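Local atomic coordinates of ribosomal RNA small subunit methyltransferase D (Haemophilus influenzae, PDB entry 2IFT), a protein that probably methylates the N2 amino group of guanine 966 of 16S rRNA in the assembled 30S particle, using S-adenosyl-L-methionine. Residues G60-G65 with F81-K86; V129-P134 with I159-E164. One frame throughout, in Å; residues are numbered along the deposited sequence.

How the contacts relate
Contact 1 closes along the chain before contact 2 opens, and their centres lie about 13 Å apart on one mixed sheet of seven strands. Contact 1 joins the turn after strand 56-59 to the end of strand 78-82; contact 2 pairs strands 126-131 and 157-164. Strands 56-59 and 126-131 are parallel neighbours, and at that seam Gly60 N probably donates a hydrogen bond to Phe130 O, while the Phe61 ring packs against Leu131 and Pro133. The strand order, 3-2-1-4-5-7-6, is that of class I methyltransferases, and it sets the 60-65 loop, probably the cofactor-binding one, beside the Asp-Pro-Pro segment of contact 2.

Contact 1 (G60-G65 with F81-K86); sequences GFAGSG and FLELDK
Leu82 O receives the backbone N-H of Ala62 at 3.1 Å, the bond that ties the start of the 60-65 loop to the end of strand 78-82. On this inner side the packing is close. Gly60 O lies 3.2 Å from Leu82 CB and also accepts a hydrogen bond from Ser113 OG. The Ala62 methyl points at the neighbouring segment, with its CB 4.0 Å from Phe81 CB. Phe81 has CG anti to its carbonyl carbon (chi1 -55°), which swings the ring toward the far end of the loop, where Gly65 O meets CE2 at the ring edge, 4.0 Å away. Phe69 and the Leu92 and Leu96 side chains of helix 86-98 also pack on Phe81. The loop, Gly-Phe-Ala-Gly-Ser-Gly between strand 56-59 and helix 66-73, is the glycine-rich first motif of class I methyltransferases, which in relatives wraps the S-adenosylmethionine. Its type II' turn from Ala62 to Gly65 is closed by Gly65 N and Ala62 O, with Gly63 at positive phi and Gly65 as N-cap of the helix. Toward the partly exposed side the contact thins to a single carboxylate. Glu83, its CG anti to the backbone N (chi1 -179°) and its chain bent at the next bond, carries OE1 to within 2.9 Å of Gly63 N; this donor arrives on the anti side, 26° out of the carboxylate plane. OE2 uses its own anti lone pair for Asp85 N at 3.0 Å, and two backbone N-H groups therefore hold the carboxylate's rotation. An acidic residue just after the strand that corresponds to 78-82 commonly meets the cofactor ribose in relatives, a position consistent with Glu83. Farther out, Asp85 caps helix 86-98, OD1 accepting weak hydrogen bonds from Thr87 N and Val88 N.

Contact 2 (V129-P134 with I159-E164); sequences VFLDPP and IYVETE
Parallel strand pairing in the middle of the sheet joins strand 129-131 to strand 159-164, with the two axes 4.8 Å apart and only 8° from parallel. Val129 pairs with Ile159, Phe130 with Tyr160 and Leu131 with Val161. Tyr160 bonds through both its backbone groups, its N giving a nearly straight bond to Val129 O (2.8 Å, 171° at the hydrogen) and its O accepting from Leu131 N at 2.8 Å. Leu131 O then takes Glu162 N at 3.1 Å, and the CA-H of Val161 leans on the same oxygen. One face is aliphatic: Ile159 chi1 sends CG1 back along its strand and chi2 (-60°) turns CD1 across onto Val129 CB at 3.6 Å, while Leu131 CD1 rests against Val161 CG2. Ile144 of helix 139-149 covers Leu131 and Val161 there, and Leu147 covers Val129. On the other face Phe130 CD2 slants in toward Tyr160 CB, 4.1 Å away. The Tyr160 hydroxyl meets Glu162 OE1 in the plane of the ring, although the modelled separation is doubtfully short. The other oxygen, Glu162 OE2, rests on Asp132 CB at 3.7 Å and lies 4.4 Å from Asp132 OD2. Asp132, Pro133 and Pro134 follow directly on the strand, as in the Asp-Pro-Pro motif IV of class I amino-methyltransferases, which in relatives receives the amino group to be methylated.

Contact 1 (G60-G65 with F81-K86)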
loop_
_atom_site.group_PDB
_atom_site.type_symbol
_atom_site.label_atom_id
_atom_site.label_comp_id
_atom_site.label_asym_id
_atom_site.label_seq_id
_atom_site.Cartn_x
_atom_site.Cartn_y
_atom_site.Cartn_z
ATOM N N GLY A 60 -0.357 1.326 3.637
ATOM C CA GLY A 60 -0.604 1.088 5.051
ATOM C C GLY A 60 0.461 1.413 6.064
ATOM O O GLY A 60 0.165 1.994 7.109
ATOM N N PHE A 61 1.688 1.010 5.773
ATOM C CA PHE A 61 2.815 1.244 6.662
ATOM C C PHE A 61 3.916 1.800 5.753
ATOM O O PHE A 61 4.883 1.119 5.446
ATOM C CB PHE A 61 3.254 -0.080 7.311
ATOM C CG PHE A 61 2.173 -0.753 8.126
ATOM C CD1 PHE A 61 1.110 -1.398 7.506
ATOM C CD2 PHE A 61 2.195 -0.695 9.515
ATOM C CE1 PHE A 61 0.082 -1.974 8.256
ATOM C CE2 PHE A 61 1.172 -1.266 10.280
ATOM C CZ PHE A 61 0.114 -1.905 9.652
ATOM N N ALA A 62 3.728 3.049 5.332
ATOM C CA ALA A 62 4.621 3.759 4.431
ATOM C C ALA A 62 6.123 3.525 4.560
ATOM O O ALA A 62 6.727 2.904 3.693
ATOM C CB ALA A 62 4.327 5.250 4.513
ATOM N N GLY A 63 6.734 4.020 5.627
ATOM C CA GLY A 63 8.169 3.854 5.769
ATOM C C GLY A 63 8.816 4.733 4.709
ATOM O O GLY A 63 8.570 5.935 4.671
ATOM N N SER A 64 9.627 4.139 3.841
ATOM C CA SER A 64 10.289 4.877 2.759
ATOM C C SER A 64 9.251 5.508 1.838
ATOM O O SER A 64 9.472 6.585 1.295
ATOM C CB SER A 64 11.122 3.933 1.904
ATOM O OG SER A 64 11.706 2.915 2.684
ATOM N N GLY A 65 8.132 4.814 1.643
ATOM C CA GLY A 65 7.092 5.309 0.759
ATOM C C GLY A 65 7.269 4.744 -0.645
ATOM O O GLY A 65 6.475 5.020 -1.537
ATOM N N PHE A 81 -0.654 7.950 2.527
ATOM C CA PHE A 81 0.416 7.293 3.266
ATOM C C PHE A 81 0.134 7.321 4.765
ATOM O O PHE A 81 -0.085 8.386 5.332
ATOM C CB PHE A 81 1.761 7.993 3.030
ATOM C CG PHE A 81 2.152 8.125 1.579
ATOM C CD1 PHE A 81 1.540 9.073 0.759
ATOM C CD2 PHE A 81 3.172 7.339 1.050
ATOM C CE1 PHE A 81 1.948 9.239 -0.571
ATOM C CE2 PHE A 81 3.583 7.495 -0.272
ATOM C CZ PHE A 81 2.973 8.446 -1.082
ATOM N N LEU A 82 0.125 6.147 5.392
ATOM C CA LEU A 82 -0.088 6.040 6.829
ATOM C C LEU A 82 1.255 5.743 7.484
ATOM O O LEU A 82 1.928 4.764 7.143
ATOM C CB LEU A 82 -1.086 4.923 7.148
ATOM C CG LEU A 82 -2.522 5.407 7.379
ATOM C CD1 LEU A 82 -2.581 6.247 8.655
ATOM C CD2 LEU A 82 -2.994 6.224 6.184
ATOM N N GLU A 83 1.651 6.592 8.420
ATOM C CA GLU A 83 2.937 6.422 9.085
ATOM C C GLU A 83 2.909 6.942 10.518
ATOM O O GLU A 83 2.639 8.112 10.746
ATOM C CB GLU A 83 4.020 7.146 8.276
ATOM C CG GLU A 83 5.414 7.029 8.847
ATOM C CD GLU A 83 5.792 5.595 9.156
ATOM O OE1 GLU A 83 5.789 4.762 8.217
ATOM O OE2 GLU A 83 6.093 5.309 10.339
ATOM N N LEU A 84 3.196 6.051 11.465
ATOM C CA LEU A 84 3.203 6.359 12.895
ATOM C C LEU A 84 4.378 7.241 13.317
ATOM O O LEU A 84 4.203 8.226 14.036
ATOM C CB LEU A 84 3.273 5.063 13.712
ATOM C CG LEU A 84 2.666 5.062 15.121
ATOM C CD1 LEU A 84 3.346 3.997 15.956
ATOM C CD2 LEU A 84 2.812 6.414 15.777
ATOM N N ASP A 85 5.576 6.861 12.886
ATOM C CA ASP A 85 6.786 7.594 13.222
ATOM C C ASP A 85 6.766 8.968 12.561
ATOM O O ASP A 85 6.816 9.074 11.335
ATOM C CB ASP A 85 8.012 6.819 12.751
ATOM C CG ASP A 85 9.291 7.390 13.302
ATOM O OD1 ASP A 85 9.451 8.623 13.277
ATOM O OD2 ASP A 85 10.142 6.604 13.758
ATOM N N LYS A 86 6.699 10.012 13.382
ATOM C CA LYS A 86 6.649 11.379 12.884
ATOM C C LYS A 86 7.881 11.743 12.072
ATOM O O LYS A 86 7.790 12.490 11.098
ATOM C CB LYS A 86 6.472 12.352 14.042
#

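Contact 2 (V129-P134 with I159-E164)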
loop_
_atom_site.group_PDB
_atom_site.type_symbol
_atom_site.label_atom_id
_atom_site.label_comp_id
_atom_site.label_asym_id
_atom_site.label_seq_id
_atom_site.Cartn_x
_atom_site.Cartn_y
_atom_site.Cartn_z
ATOM N N VAL A 129 -4.342 -1.424 -2.000
ATOM C CA VAL A 129 -3.764 -1.369 -0.657
ATOM C C VAL A 129 -2.447 -2.126 -0.536
ATOM O O VAL A 129 -2.352 -3.282 -0.962
ATOM C CB VAL A 129 -4.736 -1.952 0.387
ATOM C CG1 VAL A 129 -4.092 -1.940 1.759
ATOM C CG2 VAL A 129 -6.034 -1.155 0.403
ATOM N N PHE A 130 -1.444 -1.464 0.047
ATOM C CA PHE A 130 -0.119 -2.036 0.279
ATOM C C PHE A 130 0.060 -2.252 1.781
ATOM O O PHE A 130 0.073 -1.287 2.557
ATOM C CB PHE A 130 0.997 -1.089 -0.194
ATOM C CG PHE A 130 0.872 -0.648 -1.621
ATOM C CD1 PHE A 130 0.484 0.652 -1.924
ATOM C CD2 PHE A 130 1.125 -1.534 -2.666
ATOM C CE1 PHE A 130 0.347 1.074 -3.250
ATOM C CE2 PHE A 130 0.994 -1.125 -3.993
ATOM C CZ PHE A 130 0.600 0.191 -4.283
ATOM N N LEU A 131 0.184 -3.508 2.190
ATOM C CA LEU A 131 0.386 -3.851 3.592
ATOM C C LEU A 131 1.699 -4.599 3.782
ATOM O O LEU A 131 1.766 -5.811 3.546
ATOM C CB LEU A 131 -0.740 -4.744 4.098
ATOM C CG LEU A 131 -2.133 -4.164 4.234
ATOM C CD1 LEU A 131 -3.061 -5.260 4.695
ATOM C CD2 LEU A 131 -2.127 -3.013 5.219
ATOM N N ASP A 132 2.740 -3.883 4.197
ATOM C CA ASP A 132 4.031 -4.512 4.436
ATOM C C ASP A 132 4.614 -4.099 5.794
ATOM O O ASP A 132 5.683 -3.501 5.878
ATOM C CB ASP A 132 5.003 -4.185 3.300
ATOM C CG ASP A 132 5.378 -2.716 3.250
ATOM O OD1 ASP A 132 4.493 -1.864 3.486
ATOM O OD2 ASP A 132 6.559 -2.414 2.965
ATOM N N PRO A 133 3.903 -4.417 6.881
ATOM C CA PRO A 133 4.390 -4.067 8.215
ATOM C C PRO A 133 5.416 -5.084 8.714
ATOM O O PRO A 133 5.624 -6.131 8.102
ATOM C CB PRO A 133 3.124 -4.095 9.052
ATOM C CG PRO A 133 2.394 -5.234 8.458
ATOM C CD PRO A 133 2.546 -4.984 6.964
ATOM N N PRO A 134 6.077 -4.778 9.839
ATOM C CA PRO A 134 7.072 -5.698 10.395
ATOM C C PRO A 134 6.409 -7.036 10.696
ATOM O O PRO A 134 5.192 -7.103 10.870
ATOM C CB PRO A 134 7.530 -4.975 11.657
ATOM C CG PRO A 134 7.437 -3.534 11.255
ATOM C CD PRO A 134 6.095 -3.486 10.549
ATOM N N ILE A 159 -5.208 -6.189 -2.907
ATOM C CA ILE A 159 -4.506 -6.018 -1.643
ATOM C C ILE A 159 -3.180 -6.739 -1.708
ATOM O O ILE A 159 -3.120 -7.957 -1.899
ATOM C CB ILE A 159 -5.292 -6.584 -0.441
ATOM C CG1 ILE A 159 -6.747 -6.130 -0.511
ATOM C CG2 ILE A 159 -4.650 -6.099 0.879
ATOM C CD1 ILE A 159 -6.890 -4.652 -0.489
ATOM N N TYR A 160 -2.118 -5.960 -1.565
ATOM C CA TYR A 160 -0.768 -6.479 -1.594
ATOM C C TYR A 160 -0.308 -6.678 -0.158
ATOM O O TYR A 160 -0.419 -5.779 0.684
ATOM C CB TYR A 160 0.140 -5.493 -2.318
ATOM C CG TYR A 160 1.578 -5.921 -2.353
ATOM C CD1 TYR A 160 2.463 -5.543 -1.347
ATOM C CD2 TYR A 160 2.052 -6.722 -3.381
ATOM C CE1 TYR A 160 3.788 -5.953 -1.370
ATOM C CE2 TYR A 160 3.375 -7.142 -3.413
ATOM C CZ TYR A 160 4.240 -6.752 -2.404
ATOM O OH TYR A 160 5.560 -7.155 -2.435
ATOM N N VAL A 161 0.207 -7.863 0.122
ATOM C CA VAL A 161 0.653 -8.176 1.464
ATOM C C VAL A 161 1.988 -8.898 1.453
ATOM O O VAL A 161 2.226 -9.781 0.634
ATOM C CB VAL A 161 -0.392 -9.059 2.188
ATOM C CG1 VAL A 161 0.078 -9.384 3.600
ATOM C CG2 VAL A 161 -1.738 -8.347 2.214
ATOM N N GLU A 162 2.860 -8.488 2.360
ATOM C CA GLU A 162 4.167 -9.098 2.504
ATOM C C GLU A 162 4.229 -9.599 3.927
ATOM O O GLU A 162 4.041 -8.835 4.870
ATOM C CB GLU A 162 5.269 -8.080 2.267
ATOM C CG GLU A 162 5.418 -7.667 0.825
ATOM C CD GLU A 162 6.621 -6.781 0.617
ATOM O OE1 GLU A 162 6.870 -6.383 -0.536
ATOM O OE2 GLU A 162 7.316 -6.483 1.615
ATOM N N THR A 163 4.507 -10.883 4.083
ATOM C CA THR A 163 4.532 -11.482 5.400
ATOM C C THR A 163 5.683 -12.469 5.586
ATOM O O THR A 163 6.413 -12.756 4.635
ATOM C CB THR A 163 3.167 -12.153 5.642
ATOM O OG1 THR A 163 2.426 -11.366 6.579
ATOM C CG2 THR A 163 3.309 -13.574 6.128
ATOM N N GLU A 164 5.857 -12.963 6.814
ATOM C CA GLU A 164 6.907 -13.932 7.112
ATOM C C GLU A 164 6.673 -15.196 6.293
ATOM O O GLU A 164 5.572 -15.742 6.260
ATOM C CB GLU A 164 6.927 -14.270 8.605
#